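Local coordinates for formyltransferase PseJ (Anoxybacillus kamchatkensis G10, PDB 6EDK), which belongs to the formyltransferase family and holds N-{4-[{[(6S)-2-amino-4-oxo-3,4,5,6,7,8-hexahydropteridin-6-yl]methyl}(formyl)amino]benzoyl}-L-glutamic acid in a pocket, at residues Gly26-Gly32 / Asp47-Gln53. Residue numbers count along the deposited sequence, not the author numbering.
Sequences GKILLLG and DEVTQYQ
Two neighbouring parallel strands, 27-31 and 48-52, pair here at one edge of the six-stranded mixed sheet; with helix 36-43 they form a beta-alpha-beta crossover, the unit from which Rossmann-like folds are built. Strand 48-52 is outermost, and 27-31 is sandwiched between it and strand 68-71; the backbones of L29 and L31 bond to strand 68-71, while K27 bonds to D67 just before it. The axes approach to 4.7 Å at 25°, and register runs unbroken from G26 opposite D47 to G32 opposite Q53. Both strands are extended, phi -154 to -95°, psi 115 to 157°. The even-numbered residues of 26-32 supply the ladder: E48 N to G26 O (3.0 Å), I28 N to E48 O (2.8 Å), T50 N to I28 O (3.0 Å), L30 N to T50 O (2.9 Å), Y52 N to L30 O (3.0 Å) and G32 N to Y52 O (3.0 Å).

I28, L30, V49 and Q51 share the face packed by helix 36-43, where L30 meets L38 and V49 meets L42. K27, L29, L31, E48, T50 and Y52 occupy the other face: L29 (chi1 t, chi2 p) brings CD1 to 3.4 Å from T50 OG1, L31 CD2 lies 3.9 Å from Y52 CB, and the all-trans K27 makes a long salt bridge, NZ to E48 OE2 4.0 Å. The L31 side chain is about 7 Å from the bound ligand.

Side chains fasten both ends: D47 OD1 accepts from G26 N at 3.0 Å, its OD2 pairing with R170, while at the other end Q51 NE2, from within strand 48-52, donates to G32 O, just past strand 27-31, at 2.8 Å.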
ATOM      1  N   GLY A  26      15.515 -12.971 -10.701  1.00 72.40           N
ATOM      2  CA  GLY A  26      14.383 -12.392 -11.383  1.00 64.40           C
ATOM      3  C   GLY A  26      14.560 -10.903 -11.617  1.00 52.45           C
ATOM      4  O   GLY A  26      15.580 -10.300 -11.261  1.00 51.89           O
ATOM      5  N   LYS A  27      13.550 -10.334 -12.256  1.00 47.39           N
ATOM      6  CA  LYS A  27      13.505  -8.923 -12.579  1.00 45.74           C
ATOM      7  C   LYS A  27      12.286  -8.331 -11.881  1.00 40.04           C
ATOM      8  O   LYS A  27      11.150  -8.708 -12.184  1.00 37.74           O
ATOM      9  CB  LYS A  27      13.429  -8.725 -14.096  1.00 49.66           C
ATOM     10  CG  LYS A  27      13.431  -7.272 -14.505  1.00 63.47           C
ATOM     11  CD  LYS A  27      13.619  -7.052 -16.029  1.00 70.11           C
ATOM     12  CE  LYS A  27      13.872  -5.557 -16.275  1.00 75.33           C
ATOM     13  NZ  LYS A  27      13.949  -5.124 -17.704  1.00 86.45           N
ATOM     14  N   ILE A  28      12.522  -7.368 -10.997  1.00 37.54           N
ATOM     15  CA  ILE A  28      11.432  -6.755 -10.214  1.00 36.55           C
ATOM     16  C   ILE A  28      11.222  -5.334 -10.644  1.00 34.43           C
ATOM     17  O   ILE A  28      12.179  -4.567 -10.750  1.00 36.96           O
ATOM     18  CB  ILE A  28      11.732  -6.804  -8.698  1.00 38.75           C
ATOM     19  CG1 ILE A  28      11.974  -8.244  -8.266  1.00 42.99           C
ATOM     20  CG2 ILE A  28      10.557  -6.129  -7.940  1.00 32.99           C
ATOM     21  CD1 ILE A  28      12.591  -8.340  -6.879  1.00 48.47           C
ATOM     22  N   LEU A  29       9.989  -4.986 -10.899  1.00 31.58           N
ATOM     23  CA  LEU A  29       9.592  -3.641 -11.250  1.00 29.98           C
ATOM     24  C   LEU A  29       8.964  -3.025  -9.991  1.00 30.38           C
ATOM     25  O   LEU A  29       7.938  -3.526  -9.543  1.00 29.57           O
ATOM     26  CB  LEU A  29       8.552  -3.631 -12.357  1.00 30.31           C
ATOM     27  CG  LEU A  29       7.962  -2.293 -12.741  1.00 33.26           C
ATOM     28  CD1 LEU A  29       9.068  -1.313 -13.183  1.00 34.26           C
ATOM     29  CD2 LEU A  29       6.860  -2.410 -13.855  1.00 38.72           C
ATOM     30  N   LEU A  30       9.530  -1.930  -9.521  1.00 30.01           N
ATOM     31  CA  LEU A  30       9.003  -1.171  -8.378  1.00 30.65           C
ATOM     32  C   LEU A  30       8.269   0.032  -8.902  1.00 29.65           C
ATOM     33  O   LEU A  30       8.872   0.895  -9.554  1.00 32.80           O
ATOM     34  CB  LEU A  30      10.163  -0.773  -7.467  1.00 35.00           C
ATOM     35  CG  LEU A  30       9.934   0.124  -6.268  1.00 48.39           C
ATOM     36  CD1 LEU A  30       8.866  -0.468  -5.339  1.00 50.85           C
ATOM     37  CD2 LEU A  30      11.311   0.260  -5.566  1.00 47.96           C
ATOM     38  N   LEU A  31       6.962   0.066  -8.682  1.00 28.90           N
ATOM     39  CA  LEU A  31       6.139   1.179  -9.092  1.00 30.29           C
ATOM     40  C   LEU A  31       5.957   2.152  -7.939  1.00 32.60           C
ATOM     41  O   LEU A  31       5.622   1.733  -6.806  1.00 31.69           O
ATOM     42  CB  LEU A  31       4.791   0.735  -9.588  1.00 29.05           C
ATOM     43  CG  LEU A  31       4.820  -0.195 -10.817  1.00 33.14           C
ATOM     44  CD1 LEU A  31       3.467  -0.652 -11.182  1.00 33.70           C
ATOM     45  CD2 LEU A  31       5.492   0.548 -11.989  1.00 35.63           C
ATOM     46  N   GLY A  32       6.148   3.430  -8.240  1.00 31.21           N
ATOM     47  CA  GLY A  32       6.089   4.477  -7.249  1.00 30.72           C
ATOM     48  C   GLY A  32       7.375   5.261  -7.152  1.00 32.79           C
ATOM     49  O   GLY A  32       8.252   5.158  -7.978  1.00 34.59           O
ATOM     50  N   ASP A  47      18.299 -10.182  -7.176  1.00 49.11           N
ATOM     51  CA  ASP A  47      17.380  -9.827  -8.239  1.00 47.04           C
ATOM     52  C   ASP A  47      17.784  -8.490  -8.830  1.00 42.99           C
ATOM     53  O   ASP A  47      18.506  -7.701  -8.216  1.00 41.23           O
ATOM     54  CB  ASP A  47      15.943  -9.781  -7.718  1.00 51.92           C
ATOM     55  CG  ASP A  47      15.485 -11.126  -7.194  1.00 57.75           C
ATOM     56  OD1 ASP A  47      15.880 -12.129  -7.795  1.00 57.15           O
ATOM     57  OD2 ASP A  47      14.753 -11.185  -6.174  1.00 52.82           O
ATOM     58  N   GLU A  48      17.365  -8.244 -10.070  1.00 41.38           N
ATOM     59  CA  GLU A  48      17.619  -6.962 -10.685  1.00 43.36           C
ATOM     60  C   GLU A  48      16.344  -6.140 -10.539  1.00 38.31           C
ATOM     61  O   GLU A  48      15.242  -6.673 -10.546  1.00 42.70           O
ATOM     62  CB  GLU A  48      18.084  -7.093 -12.142  1.00 53.89           C
ATOM     63  CG  GLU A  48      17.037  -6.978 -13.209  1.00 65.53           C
ATOM     64  CD  GLU A  48      17.657  -6.978 -14.631  1.00 80.07           C
ATOM     65  OE1 GLU A  48      18.756  -7.578 -14.803  1.00 75.57           O
ATOM     66  OE2 GLU A  48      17.050  -6.371 -15.559  1.00 77.71           O
ATOM     67  N   VAL A  49      16.518  -4.868 -10.347  1.00 33.34           N
ATOM     68  CA  VAL A  49      15.419  -3.981 -10.038  1.00 38.06           C
ATOM     69  C   VAL A  49      15.372  -2.827 -11.008  1.00 39.38           C
ATOM     70  O   VAL A  49      16.389  -2.193 -11.297  1.00 43.27           O
ATOM     71  CB  VAL A  49      15.530  -3.433  -8.574  1.00 38.97           C
ATOM     72  CG1 VAL A  49      14.414  -2.472  -8.355  1.00 38.94           C
ATOM     73  CG2 VAL A  49      15.551  -4.606  -7.597  1.00 38.22           C
ATOM     74  N   THR A  50      14.177  -2.498 -11.444  1.00 30.71           N
ATOM     75  CA  THR A  50      13.926  -1.256 -12.168  1.00 33.50           C
ATOM     76  C   THR A  50      12.779  -0.561 -11.491  1.00 36.54           C
ATOM     77  O   THR A  50      11.971  -1.205 -10.835  1.00 37.50           O
ATOM     78  CB  THR A  50      13.554  -1.509 -13.655  1.00 42.91           C
ATOM     79  OG1 THR A  50      12.295  -2.167 -13.714  1.00 47.65           O
ATOM     80  CG2 THR A  50      14.628  -2.373 -14.346  1.00 43.73           C
ATOM     81  N   GLN A  51      12.702   0.760 -11.678  1.00 36.48           N
ATOM     82  CA  GLN A  51      11.700   1.592 -11.033  1.00 38.96           C
ATOM     83  C   GLN A  51      11.002   2.424 -12.075  1.00 39.79           C
ATOM     84  O   GLN A  51      11.614   2.854 -13.054  1.00 36.81           O
ATOM     85  CB  GLN A  51      12.320   2.513  -9.949  1.00 41.76           C
ATOM     86  CG  GLN A  51      11.351   3.576  -9.348  1.00 53.13           C
ATOM     87  CD  GLN A  51      11.330   4.946 -10.081  1.00 52.19           C
ATOM     88  OE1 GLN A  51      12.227   5.253 -10.881  1.00 54.11           O
ATOM     89  NE2 GLN A  51      10.286   5.782  -9.797  1.00 41.28           N
ATOM     90  N   TYR A  52       9.733   2.721 -11.812  1.00 34.62           N
ATOM     91  CA  TYR A  52       8.922   3.542 -12.709  1.00 37.38           C
ATOM     92  C   TYR A  52       7.823   4.226 -11.928  1.00 37.54           C
ATOM     93  O   TYR A  52       7.181   3.602 -11.073  1.00 34.45           O
ATOM     94  CB  TYR A  52       8.304   2.649 -13.788  1.00 40.17           C
ATOM     95  CG  TYR A  52       7.843   3.405 -15.017  1.00 43.08           C
ATOM     96  CD1 TYR A  52       8.779   4.055 -15.827  1.00 46.15           C
ATOM     97  CD2 TYR A  52       6.520   3.429 -15.376  1.00 41.78           C
ATOM     98  CE1 TYR A  52       8.374   4.727 -16.951  1.00 49.00           C
ATOM     99  CE2 TYR A  52       6.090   4.115 -16.504  1.00 47.49           C
ATOM    100  CZ  TYR A  52       7.034   4.759 -17.301  1.00 53.33           C
ATOM    101  OH  TYR A  52       6.652   5.442 -18.454  1.00 53.45           O
ATOM    102  N   GLN A  53       7.541   5.487 -12.254  1.00 35.74           N
ATOM    103  CA  GLN A  53       6.467   6.155 -11.542  1.00 39.57           C
ATOM    104  C   GLN A  53       5.353   6.731 -12.399  1.00 42.42           C
ATOM    105  O   GLN A  53       4.416   7.300 -11.841  1.00 39.31           O
ATOM    106  CB  GLN A  53       7.027   7.265 -10.641  1.00 44.95           C
ATOM    107  CG  GLN A  53       8.030   8.173 -11.261  1.00 60.40           C
ATOM    108  CD  GLN A  53       8.344   9.334 -10.326  1.00 70.09           C
ATOM    109  OE1 GLN A  53       8.392   9.155  -9.104  1.00 66.44           O
ATOM    110  NE2 GLN A  53       8.536  10.534 -10.893  1.00 72.37           N
TER